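Local coordinates for protein D-galactonate dehydratase family member RspA (Pantoea ananatis, PDB 3T6C) that shows low D-gluconate dehydratase activity in vitro, using one magnesium ion per subunit, and belongs to the mandelate racemase/muconate lactonizing enzyme family, at residues M110-W122 and C320-K332. Sequence-based numbering, arbitrary orientation. Where two conformers were deposited one is given.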
ATOM      1  N   MET A 110      35.965   2.781   1.188  1.00  9.46           N
ATOM      2  CA  MET A 110      35.974   1.334   1.132  1.00  9.65           C
ATOM      3  C   MET A 110      35.705   0.795  -0.280  1.00 10.32           C
ATOM      4  O   MET A 110      36.408  -0.119  -0.757  1.00 10.46           O
ATOM      5  CB  MET A 110      34.941   0.756   2.092  1.00 10.58           C
ATOM      6  CG  MET A 110      35.111   1.214   3.561  1.00 12.61           C
ATOM      7  SD  MET A 110      36.627   0.720   4.340  1.00 12.53           S
ATOM      8  CE  MET A 110      36.413  -1.068   4.410  1.00 13.48           C
ATOM      9  N   ASN A 111      34.705   1.351  -0.943  1.00  9.10           N
ATOM     10  CA  ASN A 111      34.280   0.762  -2.219  1.00  8.58           C
ATOM     11  C   ASN A 111      35.309   1.045  -3.299  1.00 10.54           C
ATOM     12  O   ASN A 111      35.543   0.201  -4.157  1.00  8.33           O
ATOM     13  CB  ASN A 111      32.928   1.331  -2.656  1.00  8.05           C
ATOM     14  CG  ASN A 111      31.777   0.914  -1.736  1.00 11.38           C
ATOM     15  OD1 ASN A 111      31.988   0.246  -0.711  1.00 13.46           O
ATOM     16  ND2 ASN A 111      30.580   1.372  -2.052  1.00  9.99           N
ATOM     17  N   ASN A 112      35.924   2.220  -3.280  1.00  8.99           N
ATOM     18  CA  ASN A 112      36.906   2.538  -4.315  1.00  7.51           C
ATOM     19  C   ASN A 112      38.142   1.665  -4.185  1.00 10.86           C
ATOM     20  O   ASN A 112      38.703   1.216  -5.196  1.00  9.99           O
ATOM     21  CB  ASN A 112      37.287   4.016  -4.252  1.00  6.98           C
ATOM     22  CG  ASN A 112      36.393   4.857  -5.112  1.00 10.18           C
ATOM     23  OD1 ASN A 112      36.650   4.994  -6.300  1.00 12.61           O
ATOM     24  ND2 ASN A 112      35.295   5.382  -4.538  1.00 10.04           N
ATOM     25  N   ALA A 113      38.576   1.418  -2.952  1.00  9.36           N
ATOM     26  CA  ALA A 113      39.671   0.466  -2.767  1.00  9.97           C
ATOM     27  C   ALA A 113      39.306  -0.915  -3.354  1.00 11.58           C
ATOM     28  O   ALA A 113      40.122  -1.548  -4.035  1.00 12.23           O
ATOM     29  CB  ALA A 113      40.037   0.345  -1.287  1.00 10.14           C
ATOM     30  N   LEU A 114      38.101  -1.408  -3.063  1.00  9.81           N
ATOM     31  CA  LEU A 114      37.620  -2.697  -3.551  1.00  8.64           C
ATOM     32  C   LEU A 114      37.573  -2.682  -5.081  1.00  9.99           C
ATOM     33  O   LEU A 114      37.929  -3.673  -5.742  1.00 10.52           O
ATOM     34  CB  LEU A 114      36.239  -2.950  -2.921  1.00 11.36           C
ATOM     35  CG  LEU A 114      35.562  -4.225  -3.335  1.00 15.06           C
ATOM     36  CD1 LEU A 114      36.466  -5.440  -3.059  1.00 23.64           C
ATOM     37  CD2 LEU A 114      34.239  -4.246  -2.520  1.00 17.34           C
ATOM     38  N   SER A 115      37.135  -1.553  -5.662  1.00  7.65           N
ATOM     39  CA  SER A 115      37.085  -1.452  -7.137  1.00  8.10           C
ATOM     40  C   SER A 115      38.439  -1.607  -7.796  1.00 10.83           C
ATOM     41  O   SER A 115      38.573  -2.244  -8.858  1.00  9.46           O
ATOM     42  CB  SER A 115      36.546  -0.029  -7.512  1.00  9.73           C
ATOM     43  OG  SER A 115      36.555   0.131  -8.919  1.00 10.59           O
ATOM     44  N   GLY A 116      39.478  -1.032  -7.186  1.00  8.83           N
ATOM     45  CA  GLY A 116      40.787  -1.089  -7.798  1.00  9.10           C
ATOM     46  C   GLY A 116      41.216  -2.555  -7.898  1.00 11.13           C
ATOM     47  O   GLY A 116      41.762  -2.991  -8.939  1.00 10.64           O
ATOM     48  N   ILE A 117      40.941  -3.307  -6.831  0.56  9.05           N
ATOM     49  CA  ILE A 117      41.216  -4.745  -6.798  0.56 10.39           C
ATOM     50  C   ILE A 117      40.381  -5.493  -7.820  0.56 11.35           C
ATOM     51  O   ILE A 117      40.907  -6.244  -8.630  0.56  9.26           O
ATOM     52  CB  ILE A 117      40.941  -5.330  -5.391  0.56  9.87           C
ATOM     53  CG1 ILE A 117      41.894  -4.719  -4.345  0.56 12.40           C
ATOM     54  CG2 ILE A 117      41.088  -6.837  -5.403  0.56 11.99           C
ATOM     55  CD1 ILE A 117      43.313  -4.614  -4.802  0.56 10.93           C
ATOM     56  N   ASP A 118      39.069  -5.273  -7.776  1.00 10.15           N
ATOM     57  CA  ASP A 118      38.134  -6.016  -8.618  1.00 11.19           C
ATOM     58  C   ASP A 118      38.399  -5.828 -10.126  1.00 10.12           C
ATOM     59  O   ASP A 118      38.430  -6.798 -10.892  1.00 11.24           O
ATOM     60  CB  ASP A 118      36.695  -5.623  -8.280  1.00 10.17           C
ATOM     61  CG  ASP A 118      35.684  -6.413  -9.080  1.00 10.94           C
ATOM     62  OD1 ASP A 118      35.474  -7.631  -8.753  1.00 12.42           O
ATOM     63  OD2 ASP A 118      35.111  -5.813 -10.025  1.00 12.00           O
ATOM     64  N   MET A 119      38.590  -4.576 -10.548  1.00 10.73           N
ATOM     65  CA  MET A 119      38.860  -4.313 -11.979  1.00  7.08           C
ATOM     66  C   MET A 119      40.157  -5.030 -12.388  1.00  8.87           C
ATOM     67  O   MET A 119      40.246  -5.603 -13.490  1.00 11.26           O
ATOM     68  CB  MET A 119      38.952  -2.795 -12.273  1.00  8.48           C
ATOM     69  CG  MET A 119      37.657  -2.076 -12.141  1.00 11.02           C
ATOM     70  SD  MET A 119      37.906  -0.449 -12.859  1.00 12.39           S
ATOM     71  CE  MET A 119      36.366   0.331 -12.355  1.00 13.09           C
ATOM     72  N   ALA A 120      41.192  -4.970 -11.532  1.00  8.72           N
ATOM     73  CA  ALA A 120      42.463  -5.622 -11.875  1.00  8.75           C
ATOM     74  C   ALA A 120      42.286  -7.123 -11.975  1.00  9.88           C
ATOM     75  O   ALA A 120      42.923  -7.773 -12.817  1.00 10.76           O
ATOM     76  CB  ALA A 120      43.511  -5.296 -10.840  1.00 11.43           C
ATOM     77  N   LEU A 121      41.431  -7.704 -11.160  1.00 11.18           N
ATOM     78  CA  LEU A 121      41.207  -9.149 -11.289  1.00  7.35           C
ATOM     79  C   LEU A 121      40.449  -9.506 -12.572  1.00  8.28           C
ATOM     80  O   LEU A 121      40.779 -10.536 -13.197  1.00  9.11           O
ATOM     81  CB  LEU A 121      40.427  -9.689 -10.071  1.00  8.01           C
ATOM     82  CG  LEU A 121      41.220  -9.568  -8.786  1.00  8.81           C
ATOM     83  CD1 LEU A 121      40.364  -9.964  -7.581  1.00 12.55           C
ATOM     84  CD2 LEU A 121      42.506 -10.434  -8.812  1.00 11.06           C
ATOM     85  N   TRP A 122      39.483  -8.677 -12.977  1.00  8.76           N
ATOM     86  CA  TRP A 122      38.844  -8.888 -14.258  1.00  9.22           C
ATOM     87  C   TRP A 122      39.845  -8.728 -15.409  1.00  9.40           C
ATOM     88  O   TRP A 122      39.750  -9.483 -16.396  1.00 11.06           O
ATOM     89  CB  TRP A 122      37.668  -7.915 -14.429  1.00 10.22           C
ATOM     90  CG  TRP A 122      36.409  -8.473 -13.842  1.00 10.03           C
ATOM     91  CD1 TRP A 122      35.812  -8.075 -12.668  1.00 10.23           C
ATOM     92  CD2 TRP A 122      35.626  -9.574 -14.336  1.00 12.92           C
ATOM     93  NE1 TRP A 122      34.678  -8.845 -12.422  1.00  9.60           N
ATOM     94  CE2 TRP A 122      34.540  -9.756 -13.431  1.00 11.31           C
ATOM     95  CE3 TRP A 122      35.730 -10.425 -15.463  1.00 14.85           C
ATOM     96  CZ2 TRP A 122      33.566 -10.740 -13.610  1.00 14.81           C
ATOM     97  CZ3 TRP A 122      34.751 -11.415 -15.651  1.00 14.91           C
ATOM     98  CH2 TRP A 122      33.682 -11.564 -14.721  1.00 17.07           C
ATOM     99  N   CYS A 320      25.766   5.272 -11.630  1.00  8.08           N
ATOM    100  CA  CYS A 320      26.876   5.028 -10.687  1.00  7.68           C
ATOM    101  C   CYS A 320      28.242   5.331 -11.260  1.00  8.62           C
ATOM    102  O   CYS A 320      28.546   5.066 -12.464  1.00  9.63           O
ATOM    103  CB  CYS A 320      26.908   3.571 -10.286  1.00  7.93           C
ATOM    104  SG  CYS A 320      25.364   3.086  -9.414  1.00 13.47           S
ATOM    105  N   HIS A 321      29.099   5.836 -10.354  1.00  9.26           N
ATOM    106  CA  HIS A 321      30.546   5.897 -10.608  1.00  9.13           C
ATOM    107  C   HIS A 321      30.928   4.492 -10.179  1.00  8.27           C
ATOM    108  O   HIS A 321      30.866   4.138  -8.958  1.00 10.56           O
ATOM    109  CB  HIS A 321      31.109   6.980  -9.669  1.00 10.58           C
ATOM    110  CG  HIS A 321      32.592   7.222  -9.782  1.00  9.90           C
ATOM    111  ND1 HIS A 321      33.152   7.916 -10.835  1.00 12.25           N
ATOM    112  CD2 HIS A 321      33.600   6.953  -8.927  1.00 11.44           C
ATOM    113  CE1 HIS A 321      34.461   8.001 -10.651  1.00 12.86           C
ATOM    114  NE2 HIS A 321      34.752   7.445  -9.485  1.00 12.78           N
ATOM    115  N   ILE A 322      31.358   3.658 -11.122  0.62  9.07           N
ATOM    116  CA  ILE A 322      31.439   2.241 -10.769  0.62  8.69           C
ATOM    117  C   ILE A 322      32.521   1.969  -9.719  0.62 10.91           C
ATOM    118  O   ILE A 322      32.421   0.989  -8.979  0.62  9.73           O
ATOM    119  CB  ILE A 322      31.551   1.284 -11.989  0.62  6.60           C
ATOM    120  CG1 ILE A 322      32.867   1.455 -12.760  0.62  8.90           C
ATOM    121  CG2 ILE A 322      30.286   1.407 -12.875  0.62  9.76           C
ATOM    122  CD1 ILE A 322      33.031   0.393 -13.865  0.62 11.16           C
ATOM    123  N   SER A 323      33.561   2.794  -9.664  1.00  9.27           N
ATOM    124  CA  SER A 323      34.520   2.537  -8.563  1.00  7.90           C
ATOM    125  C   SER A 323      33.900   2.837  -7.196  1.00  8.54           C
ATOM    126  O   SER A 323      34.293   2.232  -6.187  1.00 11.11           O
ATOM    127  CB  SER A 323      35.840   3.288  -8.798  1.00  8.20           C
ATOM    128  OG  SER A 323      35.690   4.715  -8.762  1.00 10.34           O
ATOM    129  N   SER A 324      32.940   3.761  -7.133  1.00  7.98           N
ATOM    130  CA  SER A 324      32.274   4.067  -5.859  1.00 10.09           C
ATOM    131  C   SER A 324      31.262   2.998  -5.433  1.00  9.71           C
ATOM    132  O   SER A 324      30.790   3.049  -4.304  1.00  9.44           O
ATOM    133  CB  SER A 324      31.579   5.440  -5.883  1.00 11.31           C
ATOM    134  OG  SER A 324      32.660   6.408  -5.907  1.00 16.71           O
ATOM    135  N   ILE A 325      30.882   2.100  -6.348  1.00  8.66           N
ATOM    136  CA  ILE A 325      30.101   0.925  -5.965  1.00  7.67           C
ATOM    137  C   ILE A 325      30.911  -0.381  -5.876  1.00  9.14           C
ATOM    138  O   ILE A 325      30.350  -1.452  -5.654  1.00 12.55           O
ATOM    139  CB  ILE A 325      28.747   0.806  -6.658  1.00  9.48           C
ATOM    140  CG1 ILE A 325      28.896   0.923  -8.174  1.00  9.77           C
ATOM    141  CG2 ILE A 325      27.829   1.877  -6.059  1.00 13.17           C
ATOM    142  CD1 ILE A 325      29.371  -0.405  -8.834  1.00 11.72           C
ATOM    143  N   GLY A 326      32.213  -0.282  -6.092  1.00  8.94           N
ATOM    144  CA  GLY A 326      33.067  -1.449  -5.842  1.00  9.25           C
ATOM    145  C   GLY A 326      33.560  -2.182  -7.068  1.00 11.42           C
ATOM    146  O   GLY A 326      34.089  -3.281  -6.929  1.00 11.09           O
ATOM    147  N   GLY A 327      33.440  -1.603  -8.266  1.00  9.96           N
ATOM    148  CA  GLY A 327      34.054  -2.246  -9.427  1.00 10.55           C
ATOM    149  C   GLY A 327      33.140  -2.928 -10.429  1.00  9.85           C
ATOM    150  O   GLY A 327      31.937  -2.690 -10.473  1.00  9.55           O
ATOM    151  N   ILE A 328      33.755  -3.715 -11.335  1.00  8.48           N
ATOM    152  CA  ILE A 328      33.000  -4.361 -12.417  1.00  7.93           C
ATOM    153  C   ILE A 328      32.024  -5.409 -11.893  1.00 10.20           C
ATOM    154  O   ILE A 328      30.900  -5.516 -12.379  1.00  9.64           O
ATOM    155  CB  ILE A 328      33.968  -5.014 -13.401  1.00  8.43           C
ATOM    156  CG1 ILE A 328      34.622  -3.893 -14.210  1.00  9.91           C
ATOM    157  CG2 ILE A 328      33.217  -6.005 -14.339  1.00 10.57           C
ATOM    158  CD1 ILE A 328      35.828  -4.316 -15.056  1.00 11.66           C
ATOM    159  N   THR A 329      32.435  -6.183 -10.883  1.00  9.45           N
ATOM    160  CA  THR A 329      31.548  -7.229 -10.318  1.00  9.73           C
ATOM    161  C   THR A 329      30.185  -6.649  -9.886  1.00 10.07           C
ATOM    162  O   THR A 329      29.132  -7.080 -10.377  1.00  9.28           O
ATOM    163  CB  THR A 329      32.252  -7.973  -9.181  1.00  9.33           C
ATOM    164  OG1 THR A 329      33.325  -8.760  -9.750  1.00 11.59           O
ATOM    165  CG2 THR A 329      31.287  -8.956  -8.443  1.00 11.58           C
ATOM    166  N   PRO A 330      30.194  -5.645  -9.015  1.00  9.60           N
ATOM    167  CA  PRO A 330      28.887  -5.078  -8.634  1.00  8.38           C
ATOM    168  C   PRO A 330      28.248  -4.247  -9.742  1.00  9.85           C
ATOM    169  O   PRO A 330      27.015  -4.210  -9.807  1.00  9.46           O
ATOM    170  CB  PRO A 330      29.221  -4.232  -7.417  1.00  9.04           C
ATOM    171  CG  PRO A 330      30.719  -3.887  -7.570  1.00  8.83           C
ATOM    172  CD  PRO A 330      31.295  -5.155  -8.156  1.00  8.58           C
ATOM    173  N   ALA A 331      29.033  -3.605 -10.598  1.00 11.10           N
ATOM    174  CA  ALA A 331      28.414  -2.838 -11.670  1.00  7.59           C
ATOM    175  C   ALA A 331      27.612  -3.748 -12.589  1.00  9.82           C
ATOM    176  O   ALA A 331      26.538  -3.362 -13.082  1.00  9.31           O
ATOM    177  CB  ALA A 331      29.476  -2.095 -12.484  1.00  9.51           C
ATOM    178  N   LYS A 332      28.151  -4.922 -12.910  1.00  9.09           N
ATOM    179  CA  LYS A 332      27.421  -5.835 -13.781  1.00  9.16           C
ATOM    180  C   LYS A 332      26.120  -6.238 -13.127  1.00  7.62           C
ATOM    181  O   LYS A 332      25.063  -6.345 -13.808  1.00  8.89           O
ATOM    182  CB  LYS A 332      28.304  -7.072 -14.111  1.00  7.64           C
ATOM    183  CG  LYS A 332      27.654  -8.088 -15.018  1.00 11.17           C
ATOM    184  CD  LYS A 332      27.375  -7.520 -16.389  1.00 13.65           C
ATOM    185  CE  LYS A 332      27.036  -8.638 -17.366  1.00 22.52           C
ATOM    186  NZ  LYS A 332      26.637  -8.120 -18.680  1.00 17.53           N
TER
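Ser115 and Gly327 are where the two backbones come nearest, their CA atoms 3.9 Å apart as the turn 323-327 beds against helix 110-122. Gly326 and Gly327, both at positive phi, carry no side chain, and so their backbone can lie against the helix; Asp118 OD2 comes within 3.5 Å of Gly327 C. Gly326 CA points a C-H at Asn111 O, while the Ser115 side chain presses on Ser323 CA and CB, its OG bonded to the Cys61 carbonyl.

The Asp118 carboxylate sits at the N-terminal end of helix 328-340, just after the N-cap Gly327; chi1 of -177° turns CG away from the backbone N and carries it there. OD2 accepts from Thr329 N at 2.8 Å, nearly straight, and OD1 accepts from Thr329 OG1 at 2.6 Å through its syn lone pair. That same OG1 receives Trp122 NE1 at 3.0 Å, close to the indole plane, which pins the ring's edge. Over one indole face sits Ile328 CG2, a CH-pi contact 3.8 Å from the five-membered ring's centroid. Met119 reaches out extended, its CE against Ile322 CD1.

At the other end, Asn112 straddles two serines: OD1 accepts from Ser323 OG, and ND2 donates to Ser324 OG. Asn111 ND2 holds Ser324 O at 2.8 Å. Each ND2 has a second carbonyl partner, Pro108 O for Asn112 and Val301 O for Asn111.

The two helical segments run at 90°, tying the N-terminal domain to the barrel just after strand 317-318, where His321 ND1 hydrogen-bonds ND1 of substrate-binding His348. Helix 91-100 packs on Leu114 and Asp118, helix 68-83 backs Ala113, and helix 355-367 meets Met119 and Ile322.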